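Local coordinates for serine-tRNA ligase (Naegleria fowleri, PDB 6BLJ), which probably activates serine with ATP and attaches it to its cognate tRNA in the cytosol, as class II seryl-tRNA synthetases do, at residues D93-L98 against S121-E126; D162-N167 against S378-N383; P247-K252 against Y269-E274; E301-Y306 against W350-E355. All blocks are in the same frame, centred on the assembly; numbering follows the deposited sequence.

Contact 1. Residues D93-L98 against S121-E126; sequences DDVYAL and STYITE
Val-95 reaches across to Tyr-123 and Ile-124 in the N-terminal helical arm of the synthetase, the helical-hairpin domain that binds tRNA in this family. One side is the loop between helix 89-93 and helix 101-105; the other is a stretch of helix 114-147, one of the two long helices of the hairpin (38-76 is the other). The tight part is small and wholly apolar. Val-95 CG1 comes to the edge of the Tyr-123 ring, near its plane, at 3.6 Å from CE2. Tyr-123 CG lies anti to the backbone N (chi1 173°), which swings the ring off the helix toward the loop. The second methyl, Val-95 CG2, sits more loosely at 4.4 Å from Ile-124 CG1. Behind these groups the core is closed by Ile-60 and Ile-67 of helix 38-76, both against Ile-124, and by Leu-120 and His-128, both against Val-95.

The looser side is of another character: this stretch of helix 114-147 also carries the exposed threonines Thr-122 and Thr-125. Glu-126 is different again, met by Arg-51 of the second subunit in a salt bridge and so placed at an interface. In the loop, Leu-98 N bonds back to Val-95 O at 3.2 Å, a turn that follows directly on the valine whose CG1 meets Tyr-123 CD2 at 3.9 Å.

Contact 2. Residues D162-N167 against S378-N383; sequences DNEDNN and SGALNN
Two surface loops meet here beside the mixed sheet of the class II core: the one leading into strand 168-173, and the one joining strand 371-375 to strand 387-394. The backbones come close where Asp-162 CA lies 4.3 Å from Gly-379 CA, with no side chain on the glycine to hold them apart. Beyond this point the aliphatic part of Glu-164 lies against a methyl group, its CG 3.8 Å from Ala-380 CB. CD and OE1 of the same glutamate each stay 4.0 Å from that methyl, so the carboxylate end touches it as well. Asn-167 ND2 donates a weak hydrogen bond to the other oxygen, Glu-164 OE2, at 3.3 Å.

The first loop is braced from within. Asn-163 OD1 accepts from Asp-165 N at 2.8 Å, the donor standing 51° out of the carbonyl plane. Asn-163 ND2 returns a bent bond (N-H...O 136°) to Asp-165 OD2 at 3.2 Å, from above the carboxylate plane. Asp-162 OD2 is held by Asn-402 of the third subunit, while Ser-378 OG accepts from Ser-161 N and Asn-167 OD1 from Val-377 N. The asparagine's bond to the backbone N two residues on defines an Asx turn, here opening the short 3-10 segment 164-166.

Contact 3. Residues P247-K252 against Y269-E274; sequences PFFMTK and YTVTGE
Strands 249-251 and 270-272 are the two outer strands, within this chain, of a small three-stranded antiparallel sheet, kept apart by the central strand 278-280, and Phe-249 and Val-271 lie opposite each other with CA atoms 7.9 Å apart. At that spacing the side chains bridge the gap. Phe-249 CE1 meets Val-271 CG1 at 4.0 Å, the two side chains crossing at about a right angle; the valine has two conformers and this approach belongs to one of them, so it is the less certain part of the contact. Phe-249 also rests on Lys-278 and Val-271 on Leu-280, so both take part in packing with the strand between them.

At the other end Lys-252, the first residue of helix 252-256, stretches over toward Thr-270. Its chain is extended beyond CG and crosses the threonine side chain nearly perpendicularly, with Tyr-279 touched by both. The ammonium makes a weak hydrogen bond from Lys-252 NZ to Thr-270 OG1 at 3.5 Å, and NZ is 3.7 Å from the CG2 methyl of the same threonine. Just before it, Thr-251 OG1 accepts from Gln-254 N and so serves as the N-cap of that helix. Residues 270-272 also pair antiparallel with a strand of the fourth subunit, against whose Tyr-269 the Phe-249 ring packs: an intersubunit beta-sheet, continued across the interface.

Contact 4. Residues E301-Y306 against W350-E355; sequences ELPIKY and WEMFDE
Lys-305, on strand 304-313, reaches out to helix 348-366, its CB directed toward the helix and its chain fully extended beyond CG. CD is the first carbon to come near, at 4.2 Å from Glu-355 OE2. CE then passes 4.0 Å from Met-352 CE, the methyl that also rests on the Pro-303 ring, 4.1 Å from its CG. Bends at chi2 and chi3, both 59°, fold the methionine so that its methyl serves both partners. At the tip, NZ donates a hydrogen bond, part of a salt bridge, to Glu-355 OE2 at 2.9 Å, on the syn lone pair of that oxygen. One water accepts from Lys-305 NZ at 2.9 Å and donates to Glu-355 OE1 at 3.1 Å, closing a second route between the charges. Glu-355 OE2 also bonds to Tyr-241 OH. Two partners on OE2 and a water on OE1 should restrict the rotation of the carboxylate, and the adjacent ammonium probably favours its ionised form.

From the N terminus, contact 1 closes first, a short loop within the helical arm that joins the 93-98 turn to helix 114-147. The chain then leaves the arm, and residues 162-167 open contact 2, a long loop that shuts only at 378-383 and joins the approach to strand 168-173 to the connection between strands 371-375 and 387-394. Contacts 3 and 4 both lie inside it, in series and without crossing: 247-252 with 269-274 spans the small sheet at the subunit interface, and 301-306 with 350-355 ties a strand of the large mixed sheet to helix 348-366. Contact 1 stands far off, its centre 53 to 57 Å from the others, whereas contacts 2 and 4 come within about 8 Å at their nearest atoms.

Contact 1. Residues D93-L98 against S121-E126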
loop_
_atom_site.group_PDB
_atom_site.type_symbol
_atom_site.label_atom_id
_atom_site.label_comp_id
_atom_site.label_asym_id
_atom_site.label_seq_id
_atom_site.Cartn_x
_atom_site.Cartn_y
_atom_site.Cartn_z
ATOM N N ASP A 93 -44.466 22.729 -17.280
ATOM C CA ASP A 93 -44.555 21.325 -16.887
ATOM C C ASP A 93 -44.109 20.399 -18.013
ATOM O O ASP A 93 -43.617 19.296 -17.747
ATOM C CB ASP A 93 -45.983 20.975 -16.464
ATOM C CG ASP A 93 -46.314 21.440 -15.057
ATOM O OD1 ASP A 93 -45.385 21.829 -14.312
ATOM O OD2 ASP A 93 -47.510 21.418 -14.700
ATOM N N ASP A 94 -44.274 20.827 -19.268
ATOM C CA ASP A 94 -43.960 19.984 -20.416
ATOM C C ASP A 94 -43.791 20.803 -21.692
ATOM O O ASP A 94 -44.735 20.916 -22.480
ATOM C CB ASP A 94 -45.068 18.946 -20.614
ATOM C CG ASP A 94 -44.704 17.887 -21.641
ATOM O OD1 ASP A 94 -43.520 17.812 -22.040
ATOM O OD2 ASP A 94 -45.614 17.129 -22.048
ATOM N N VAL A 95 -42.600 21.363 -21.928
ATOM C CA VAL A 95 -42.452 22.210 -23.111
ATOM C C VAL A 95 -42.497 21.389 -24.390
ATOM O O VAL A 95 -42.823 21.926 -25.449
ATOM C CB VAL A 95 -41.151 23.040 -23.071
ATOM C CG1 VAL A 95 -41.176 24.019 -21.917
ATOM C CG2 VAL A 95 -39.931 22.134 -22.983
ATOM N N TYR A 96 -42.168 20.096 -24.314
ATOM C CA TYR A 96 -42.159 19.248 -25.502
ATOM C C TYR A 96 -43.524 19.188 -26.183
ATOM O O TYR A 96 -43.596 19.064 -27.411
ATOM C CB TYR A 96 -41.699 17.846 -25.120
ATOM C CG TYR A 96 -40.256 17.786 -24.689
ATOM C CD1 TYR A 96 -39.254 17.551 -25.617
ATOM C CD2 TYR A 96 -39.892 17.961 -23.355
ATOM C CE1 TYR A 96 -37.938 17.487 -25.245
ATOM C CE2 TYR A 96 -38.558 17.895 -22.962
ATOM C CZ TYR A 96 -37.589 17.663 -23.922
ATOM O OH TYR A 96 -36.261 17.591 -23.586
ATOM N N ALA A 97 -44.616 19.282 -25.417
ATOM C CA ALA A 97 -45.932 19.105 -26.011
ATOM C C ALA A 97 -46.297 20.239 -26.959
ATOM O O ALA A 97 -47.196 20.065 -27.783
ATOM C CB ALA A 97 -46.994 18.965 -24.916
ATOM N N LEU A 98 -45.608 21.385 -26.881
ATOM C CA LEU A 98 -45.929 22.523 -27.737
ATOM C C LEU A 98 -45.282 22.437 -29.113
ATOM O O LEU A 98 -45.696 23.162 -30.023
ATOM C CB LEU A 98 -45.493 23.840 -27.080
ATOM C CG LEU A 98 -46.323 24.483 -25.963
ATOM C CD1 LEU A 98 -46.361 23.614 -24.718
ATOM C CD2 LEU A 98 -45.760 25.863 -25.628
ATOM N N SER A 121 -38.219 30.702 -24.605
ATOM C CA SER A 121 -36.925 30.378 -25.210
ATOM C C SER A 121 -35.816 30.415 -24.160
ATOM O O SER A 121 -34.939 29.541 -24.135
ATOM C CB SER A 121 -36.624 31.336 -26.366
ATOM O OG SER A 121 -35.431 30.970 -27.049
ATOM N N THR A 122 -35.836 31.430 -23.294
ATOM C CA THR A 122 -34.863 31.518 -22.208
ATOM C C THR A 122 -34.978 30.318 -21.274
ATOM O O THR A 122 -33.972 29.714 -20.886
ATOM C CB THR A 122 -35.091 32.809 -21.420
ATOM O OG1 THR A 122 -34.815 33.938 -22.258
ATOM C CG2 THR A 122 -34.189 32.848 -20.175
ATOM N N TYR A 123 -36.207 29.955 -20.916
ATOM C CA TYR A 123 -36.433 28.796 -20.066
ATOM C C TYR A 123 -35.873 27.529 -20.703
ATOM O O TYR A 123 -35.140 26.766 -20.058
ATOM C CB TYR A 123 -37.933 28.663 -19.791
ATOM C CG TYR A 123 -38.324 27.411 -19.050
ATOM C CD1 TYR A 123 -38.178 27.316 -17.674
ATOM C CD2 TYR A 123 -38.875 26.333 -19.729
ATOM C CE1 TYR A 123 -38.548 26.164 -16.994
ATOM C CE2 TYR A 123 -39.251 25.183 -19.058
ATOM C CZ TYR A 123 -39.083 25.104 -17.691
ATOM O OH TYR A 123 -39.452 23.960 -17.020
ATOM N N ILE A 124 -36.179 27.312 -21.985
ATOM C CA ILE A 124 -35.676 26.137 -22.698
ATOM C C ILE A 124 -34.152 26.091 -22.668
ATOM O O ILE A 124 -33.554 25.037 -22.419
ATOM C CB ILE A 124 -36.211 26.130 -24.145
ATOM C CG1 ILE A 124 -37.695 25.740 -24.151
ATOM C CG2 ILE A 124 -35.377 25.186 -25.015
ATOM C CD1 ILE A 124 -38.419 26.023 -25.473
ATOM N N THR A 125 -33.501 27.234 -22.901
ATOM C CA THR A 125 -32.040 27.269 -22.877
ATOM C C THR A 125 -31.507 26.975 -21.479
ATOM O O THR A 125 -30.590 26.165 -21.310
ATOM C CB THR A 125 -31.534 28.634 -23.364
ATOM O OG1 THR A 125 -31.812 28.781 -24.763
ATOM C CG2 THR A 125 -30.013 28.761 -23.134
ATOM N N GLU A 126 -32.080 27.616 -20.459
ATOM C CA GLU A 126 -31.519 27.496 -19.116
ATOM C C GLU A 126 -31.838 26.157 -18.456
ATOM O O GLU A 126 -31.026 25.650 -17.684
ATOM C CB GLU A 126 -32.012 28.651 -18.243
ATOM C CG GLU A 126 -31.376 30.003 -18.588
ATOM C CD GLU A 126 -31.930 31.159 -17.750
ATOM O OE1 GLU A 126 -32.820 30.920 -16.906
ATOM O OE2 GLU A 126 -31.479 32.311 -17.937
#

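Contact 2. Residues D162-N167 against S378-N383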
loop_
_atom_site.group_PDB
_atom_site.type_symbol
_atom_site.label_atom_id
_atom_site.label_comp_id
_atom_site.label_asym_id
_atom_site.label_seq_id
_atom_site.Cartn_x
_atom_site.Cartn_y
_atom_site.Cartn_z
ATOM N N ASP A 162 -4.541 -19.700 -21.063
ATOM C CA ASP A 162 -4.455 -19.029 -19.769
ATOM C C ASP A 162 -3.317 -19.557 -18.904
ATOM O O ASP A 162 -3.166 -19.112 -17.763
ATOM C CB ASP A 162 -5.788 -19.163 -19.010
ATOM C CG ASP A 162 -6.171 -20.628 -18.735
ATOM O OD1 ASP A 162 -5.399 -21.534 -19.106
ATOM O OD2 ASP A 162 -7.273 -20.875 -18.185
ATOM N N ASN A 163 -2.540 -20.518 -19.398
ATOM C CA ASN A 163 -1.504 -21.174 -18.607
ATOM C C ASN A 163 -0.165 -20.990 -19.304
ATOM O O ASN A 163 0.013 -21.459 -20.432
ATOM C CB ASN A 163 -1.826 -22.664 -18.443
ATOM C CG ASN A 163 -0.864 -23.388 -17.508
ATOM O OD1 ASN A 163 0.206 -22.887 -17.171
ATOM N ND2 ASN A 163 -1.238 -24.599 -17.113
ATOM N N GLU A 164 0.790 -20.360 -18.614
ATOM C CA GLU A 164 2.103 -20.140 -19.210
ATOM C C GLU A 164 2.887 -21.426 -19.434
ATOM O O GLU A 164 3.921 -21.378 -20.110
ATOM C CB GLU A 164 2.938 -19.172 -18.372
ATOM C CG GLU A 164 2.544 -17.726 -18.571
ATOM C CD GLU A 164 3.521 -16.768 -17.920
ATOM O OE1 GLU A 164 3.218 -16.270 -16.817
ATOM O OE2 GLU A 164 4.585 -16.507 -18.536
ATOM N N ASP A 165 2.442 -22.562 -18.889
ATOM C CA ASP A 165 3.009 -23.833 -19.323
ATOM C C ASP A 165 2.890 -24.002 -20.826
ATOM O O ASP A 165 3.632 -24.796 -21.410
ATOM C CB ASP A 165 2.322 -25.019 -18.638
ATOM C CG ASP A 165 2.523 -25.025 -17.138
ATOM O OD1 ASP A 165 3.510 -24.427 -16.672
ATOM O OD2 ASP A 165 1.699 -25.647 -16.431
ATOM N N ASN A 166 1.948 -23.299 -21.458
ATOM C CA ASN A 166 1.727 -23.411 -22.890
ATOM C C ASN A 166 2.416 -22.310 -23.682
ATOM O O ASN A 166 2.171 -22.189 -24.886
ATOM C CB ASN A 166 0.225 -23.406 -23.188
ATOM C CG ASN A 166 -0.500 -24.574 -22.541
ATOM O OD1 ASN A 166 -0.049 -25.717 -22.626
ATOM N ND2 ASN A 166 -1.606 -24.288 -21.871
ATOM N N ASN A 167 3.264 -21.509 -23.043
ATOM C CA ASN A 167 4.077 -20.556 -23.790
ATOM C C ASN A 167 4.749 -21.276 -24.951
ATOM O O ASN A 167 5.340 -22.343 -24.771
ATOM C CB ASN A 167 5.151 -19.945 -22.895
ATOM C CG ASN A 167 4.629 -18.933 -21.890
ATOM O OD1 ASN A 167 3.500 -18.450 -21.961
ATOM N ND2 ASN A 167 5.491 -18.589 -20.941
ATOM N N SER A 378 -1.706 -15.724 -24.442
ATOM C CA SER A 378 -2.577 -14.551 -24.479
ATOM C C SER A 378 -3.112 -14.188 -23.098
ATOM O O SER A 378 -3.272 -13.003 -22.783
ATOM C CB SER A 378 -3.733 -14.802 -25.440
ATOM O OG SER A 378 -4.417 -15.985 -25.076
ATOM N N GLY A 379 -3.418 -15.187 -22.264
ATOM C CA GLY A 379 -3.967 -14.894 -20.943
ATOM C C GLY A 379 -3.001 -14.197 -19.996
ATOM O O GLY A 379 -3.438 -13.625 -18.992
ATOM N N ALA A 380 -1.699 -14.231 -20.284
ATOM C CA ALA A 380 -0.721 -13.625 -19.393
ATOM C C ALA A 380 -0.277 -12.232 -19.831
ATOM O O ALA A 380 0.452 -11.576 -19.081
ATOM C CB ALA A 380 0.512 -14.534 -19.253
ATOM N N LEU A 381 -0.677 -11.767 -21.013
ATOM C CA LEU A 381 -0.306 -10.418 -21.447
ATOM C C LEU A 381 -0.971 -9.367 -20.564
ATOM O O LEU A 381 -2.139 -9.503 -20.192
ATOM C CB LEU A 381 -0.726 -10.193 -22.907
ATOM C CG LEU A 381 -0.099 -11.102 -23.968
ATOM C CD1 LEU A 381 -0.725 -10.845 -25.325
ATOM C CD2 LEU A 381 1.416 -10.899 -24.024
ATOM N N ASN A 382 -0.231 -8.312 -20.224
ATOM C CA ASN A 382 -0.891 -7.206 -19.549
ATOM C C ASN A 382 -1.742 -6.429 -20.565
ATOM O O ASN A 382 -1.731 -6.705 -21.770
ATOM C CB ASN A 382 0.132 -6.324 -18.812
ATOM C CG ASN A 382 1.053 -5.539 -19.748
ATOM O OD1 ASN A 382 0.735 -5.289 -20.902
ATOM N ND2 ASN A 382 2.205 -5.145 -19.236
ATOM N N ASN A 383 -2.476 -5.428 -20.076
ATOM C CA ASN A 383 -3.483 -4.792 -20.921
ATOM C C ASN A 383 -2.865 -4.049 -22.097
ATOM O O ASN A 383 -3.493 -3.946 -23.152
ATOM C CB ASN A 383 -4.343 -3.829 -20.102
ATOM C CG ASN A 383 -5.311 -4.558 -19.194
ATOM O OD1 ASN A 383 -5.750 -5.670 -19.501
ATOM N ND2 ASN A 383 -5.654 -3.934 -18.070
#

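Contact 3. Residues P247-K252 against Y269-E274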
loop_
_atom_site.group_PDB
_atom_site.type_symbol
_atom_site.label_atom_id
_atom_site.label_comp_id
_atom_site.label_asym_id
_atom_site.label_seq_id
_atom_site.Cartn_x
_atom_site.Cartn_y
_atom_site.Cartn_z
ATOM N N PRO A 247 15.283 10.219 -14.960
ATOM C CA PRO A 247 14.908 10.283 -13.546
ATOM C C PRO A 247 14.579 8.889 -13.056
ATOM O O PRO A 247 14.016 8.075 -13.790
ATOM C CB PRO A 247 13.658 11.183 -13.535
ATOM C CG PRO A 247 13.777 12.027 -14.812
ATOM C CD PRO A 247 14.410 11.070 -15.807
ATOM N N PHE A 248 14.956 8.610 -11.814
ATOM C CA PHE A 248 14.532 7.385 -11.154
ATOM C C PHE A 248 13.260 7.600 -10.335
ATOM O O PHE A 248 12.749 6.626 -9.770
ATOM C CB PHE A 248 15.657 6.837 -10.231
ATOM C CG PHE A 248 16.982 6.508 -10.939
ATOM C CD1 PHE A 248 17.110 6.562 -12.321
ATOM C CD2 PHE A 248 18.096 6.127 -10.190
ATOM C CE1 PHE A 248 18.343 6.275 -12.951
ATOM C CE2 PHE A 248 19.328 5.825 -10.813
ATOM C CZ PHE A 248 19.446 5.897 -12.192
ATOM N N PHE A 249 12.784 8.855 -10.238
ATOM C CA PHE A 249 11.518 9.301 -9.648
ATOM C C PHE A 249 10.531 9.672 -10.738
ATOM O O PHE A 249 10.914 10.320 -11.710
ATOM C CB PHE A 249 11.609 10.648 -8.891
ATOM C CG PHE A 249 12.563 10.717 -7.780
ATOM C CD1 PHE A 249 12.874 9.615 -7.027
ATOM C CD2 PHE A 249 13.124 11.948 -7.455
ATOM C CE1 PHE A 249 13.751 9.729 -5.967
ATOM C CE2 PHE A 249 13.994 12.068 -6.409
ATOM C CZ PHE A 249 14.318 10.956 -5.664
ATOM N N MET A 250 9.243 9.447 -10.491
ATOM C CA MET A 250 8.213 10.052 -11.332
ATOM C C MET A 250 7.082 10.558 -10.449
ATOM O O MET A 250 6.741 9.916 -9.452
ATOM C CB MET A 250 7.671 9.050 -12.358
ATOM C CG MET A 250 8.624 8.755 -13.495
ATOM S SD MET A 250 7.917 7.546 -14.632
ATOM C CE MET A 250 6.584 8.484 -15.396
ATOM N N THR A 251 6.489 11.692 -10.807
ATOM C CA THR A 251 5.310 12.109 -10.066
ATOM C C THR A 251 4.194 11.095 -10.298
ATOM O O THR A 251 4.164 10.386 -11.312
ATOM C CB THR A 251 4.833 13.507 -10.485
ATOM O OG1 THR A 251 4.234 13.439 -11.779
ATOM C CG2 THR A 251 6.010 14.490 -10.539
ATOM N N LYS A 252 3.279 11.011 -9.332
ATOM C CA LYS A 252 2.216 10.022 -9.428
ATOM C C LYS A 252 1.326 10.278 -10.641
ATOM O O LYS A 252 0.936 9.334 -11.337
ATOM C CB LYS A 252 1.414 9.994 -8.121
ATOM C CG LYS A 252 2.282 9.512 -6.944
ATOM C CD LYS A 252 1.499 8.796 -5.849
ATOM C CE LYS A 252 2.457 8.118 -4.871
ATOM N NZ LYS A 252 1.778 7.600 -3.651
ATOM N N TYR A 269 7.497 1.472 -5.259
ATOM C CA TYR A 269 7.725 2.184 -4.003
ATOM C C TYR A 269 7.243 3.635 -4.092
ATOM O O TYR A 269 7.336 4.281 -5.140
ATOM C CB TYR A 269 9.214 2.205 -3.654
ATOM C CG TYR A 269 9.843 0.872 -3.249
ATOM C CD1 TYR A 269 9.823 0.437 -1.922
ATOM C CD2 TYR A 269 10.493 0.083 -4.191
ATOM C CE1 TYR A 269 10.426 -0.761 -1.545
ATOM C CE2 TYR A 269 11.104 -1.125 -3.833
ATOM C CZ TYR A 269 11.068 -1.546 -2.518
ATOM O OH TYR A 269 11.689 -2.723 -2.161
ATOM N N THR A 270 6.785 4.177 -2.964
ATOM C CA THR A 270 6.477 5.603 -2.865
ATOM C C THR A 270 7.661 6.346 -2.252
ATOM O O THR A 270 8.327 5.825 -1.348
ATOM C CB THR A 270 5.215 5.821 -2.016
ATOM O OG1 THR A 270 4.095 5.218 -2.673
ATOM C CG2 THR A 270 4.928 7.315 -1.807
ATOM N N VAL A 271 7.928 7.565 -2.731
ATOM C CA VAL A 271 9.030 8.395 -2.244
ATOM C C VAL A 271 8.483 9.755 -1.836
ATOM O O VAL A 271 7.820 10.413 -2.647
ATOM C CB VAL A 271 10.112 8.566 -3.325
ATOM C CG1 VAL A 271 11.058 9.703 -2.959
ATOM C CG2 VAL A 271 10.852 7.277 -3.493
ATOM N N THR A 272 8.762 10.185 -0.598
ATOM C CA THR A 272 8.226 11.438 -0.080
ATOM C C THR A 272 9.324 12.309 0.527
ATOM O O THR A 272 10.390 11.828 0.910
ATOM C CB THR A 272 7.158 11.192 0.992
ATOM O OG1 THR A 272 7.786 10.580 2.122
ATOM C CG2 THR A 272 6.062 10.259 0.468
ATOM N N GLY A 273 9.026 13.602 0.643
ATOM C CA GLY A 273 9.877 14.522 1.366
ATOM C C GLY A 273 10.227 15.808 0.632
ATOM O O GLY A 273 10.575 16.805 1.277
ATOM N N GLU A 274 10.151 15.819 -0.702
ATOM C CA GLU A 274 10.407 17.041 -1.468
ATOM C C GLU A 274 9.357 17.173 -2.557
ATOM O O GLU A 274 9.194 16.251 -3.363
ATOM C CB GLU A 274 11.802 17.043 -2.099
ATOM C CG GLU A 274 12.334 18.462 -2.457
ATOM C CD GLU A 274 11.805 19.007 -3.784
ATOM O OE1 GLU A 274 11.364 18.210 -4.639
ATOM O OE2 GLU A 274 11.879 20.241 -3.998
#

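Contact 4. Residues E301-Y306 against W350-E355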
loop_
_atom_site.group_PDB
_atom_site.type_symbol
_atom_site.label_atom_id
_atom_site.label_comp_id
_atom_site.label_asym_id
_atom_site.label_seq_id
_atom_site.Cartn_x
_atom_site.Cartn_y
_atom_site.Cartn_z
ATOM N N GLU A 301 10.108 11.761 -39.109
ATOM C CA GLU A 301 10.735 11.801 -37.793
ATOM C C GLU A 301 10.692 10.458 -37.077
ATOM O O GLU A 301 11.034 10.395 -35.896
ATOM C CB GLU A 301 10.060 12.856 -36.915
ATOM C CG GLU A 301 10.097 14.252 -37.502
ATOM C CD GLU A 301 9.181 15.215 -36.770
ATOM O OE1 GLU A 301 7.972 14.918 -36.652
ATOM O OE2 GLU A 301 9.673 16.274 -36.323
ATOM N N LEU A 302 10.260 9.400 -37.749
ATOM C CA LEU A 302 10.111 8.096 -37.129
ATOM C C LEU A 302 10.894 7.068 -37.930
ATOM O O LEU A 302 11.058 7.221 -39.142
ATOM C CB LEU A 302 8.628 7.704 -37.046
ATOM C CG LEU A 302 7.756 8.604 -36.163
ATOM C CD1 LEU A 302 6.281 8.471 -36.518
ATOM C CD2 LEU A 302 7.966 8.272 -34.667
ATOM N N PRO A 303 11.406 6.021 -37.279
ATOM C CA PRO A 303 11.249 5.690 -35.857
ATOM C C PRO A 303 12.200 6.432 -34.915
ATOM O O PRO A 303 13.214 6.978 -35.340
ATOM C CB PRO A 303 11.541 4.189 -35.830
ATOM C CG PRO A 303 12.554 4.012 -36.924
ATOM C CD PRO A 303 12.127 4.970 -38.017
ATOM N N ILE A 304 11.850 6.439 -33.632
ATOM C CA ILE A 304 12.670 7.014 -32.570
ATOM C C ILE A 304 13.166 5.866 -31.707
ATOM O O ILE A 304 12.361 5.146 -31.113
ATOM C CB ILE A 304 11.878 8.022 -31.726
ATOM C CG1 ILE A 304 11.328 9.145 -32.602
ATOM C CG2 ILE A 304 12.746 8.588 -30.613
ATOM C CD1 ILE A 304 10.367 10.034 -31.876
ATOM N N LYS A 305 14.480 5.699 -31.622
ATOM C CA LYS A 305 15.078 4.568 -30.923
ATOM C C LYS A 305 15.898 5.075 -29.742
ATOM O O LYS A 305 16.763 5.943 -29.911
ATOM C CB LYS A 305 15.968 3.750 -31.858
ATOM C CG LYS A 305 15.275 3.156 -33.104
ATOM C CD LYS A 305 16.303 2.397 -33.952
ATOM C CE LYS A 305 15.696 1.800 -35.215
ATOM N NZ LYS A 305 16.714 1.027 -35.979
ATOM N N TYR A 306 15.612 4.553 -28.550
ATOM C CA TYR A 306 16.306 4.946 -27.326
ATOM C C TYR A 306 16.943 3.738 -26.664
ATOM O O TYR A 306 16.381 2.633 -26.680
ATOM C CB TYR A 306 15.358 5.621 -26.329
ATOM C CG TYR A 306 15.070 7.069 -26.658
ATOM C CD1 TYR A 306 16.063 8.031 -26.554
ATOM C CD2 TYR A 306 13.796 7.478 -27.042
ATOM C CE1 TYR A 306 15.814 9.374 -26.857
ATOM C CE2 TYR A 306 13.529 8.820 -27.324
ATOM C CZ TYR A 306 14.546 9.756 -27.229
ATOM O OH TYR A 306 14.298 11.072 -27.515
ATOM N N TRP A 350 5.396 -4.008 -36.035
ATOM C CA TRP A 350 5.649 -5.450 -36.009
ATOM C C TRP A 350 7.028 -5.785 -36.564
ATOM O O TRP A 350 7.695 -6.704 -36.070
ATOM C CB TRP A 350 4.537 -6.197 -36.768
ATOM C CG TRP A 350 3.248 -6.025 -36.033
ATOM C CD1 TRP A 350 2.153 -5.314 -36.431
ATOM C CD2 TRP A 350 2.975 -6.476 -34.700
ATOM N NE1 TRP A 350 1.199 -5.329 -35.442
ATOM C CE2 TRP A 350 1.683 -6.032 -34.367
ATOM C CE3 TRP A 350 3.698 -7.226 -33.761
ATOM C CZ2 TRP A 350 1.093 -6.315 -33.137
ATOM C CZ3 TRP A 350 3.110 -7.509 -32.540
ATOM C CH2 TRP A 350 1.824 -7.051 -32.236
ATOM N N GLU A 351 7.475 -5.061 -37.591
ATOM C CA GLU A 351 8.853 -5.223 -38.043
ATOM C C GLU A 351 9.840 -4.782 -36.965
ATOM O O GLU A 351 10.884 -5.419 -36.761
ATOM C CB GLU A 351 9.067 -4.448 -39.345
ATOM C CG GLU A 351 8.260 -5.013 -40.509
ATOM C CD GLU A 351 8.247 -4.102 -41.724
ATOM O OE1 GLU A 351 8.946 -3.068 -41.712
ATOM O OE2 GLU A 351 7.522 -4.415 -42.690
ATOM N N MET A 352 9.522 -3.709 -36.243
ATOM C CA MET A 352 10.418 -3.251 -35.184
ATOM C C MET A 352 10.468 -4.249 -34.024
ATOM O O MET A 352 11.516 -4.409 -33.380
ATOM C CB MET A 352 9.980 -1.863 -34.704
ATOM C CG MET A 352 10.952 -1.179 -33.750
ATOM S SD MET A 352 12.583 -0.948 -34.491
ATOM C CE MET A 352 12.193 0.056 -35.932
ATOM N N PHE A 353 9.342 -4.904 -33.732
ATOM C CA PHE A 353 9.310 -5.962 -32.729
ATOM C C PHE A 353 10.349 -7.037 -33.041
ATOM O O PHE A 353 11.146 -7.420 -32.178
ATOM C CB PHE A 353 7.889 -6.555 -32.675
ATOM C CG PHE A 353 7.712 -7.689 -31.677
ATOM C CD1 PHE A 353 7.300 -7.427 -30.371
ATOM C CD2 PHE A 353 7.927 -9.009 -32.047
ATOM C CE1 PHE A 353 7.124 -8.456 -29.452
ATOM C CE2 PHE A 353 7.754 -10.043 -31.131
ATOM C CZ PHE A 353 7.347 -9.767 -29.836
ATOM N N ASP A 354 10.362 -7.518 -34.293
ATOM C CA ASP A 354 11.339 -8.520 -34.714
ATOM C C ASP A 354 12.765 -7.995 -34.593
ATOM O O ASP A 354 13.675 -8.736 -34.200
ATOM C CB ASP A 354 11.058 -8.952 -36.162
ATOM C CG ASP A 354 9.751 -9.718 -36.307
ATOM O OD1 ASP A 354 9.244 -10.235 -35.293
ATOM O OD2 ASP A 354 9.237 -9.815 -37.435
ATOM N N GLU A 355 12.984 -6.724 -34.951
ATOM C CA GLU A 355 14.317 -6.139 -34.843
ATOM C C GLU A 355 14.787 -6.098 -33.391
ATOM O O GLU A 355 15.948 -6.411 -33.098
ATOM C CB GLU A 355 14.332 -4.726 -35.443
ATOM C CG GLU A 355 15.654 -3.972 -35.206
ATOM C CD GLU A 355 15.663 -2.537 -35.747
ATOM O OE1 GLU A 355 15.230 -2.317 -36.899
ATOM O OE2 GLU A 355 16.095 -1.625 -34.996
HETATM O O HOH W 1 14.982 0.450 -38.283
#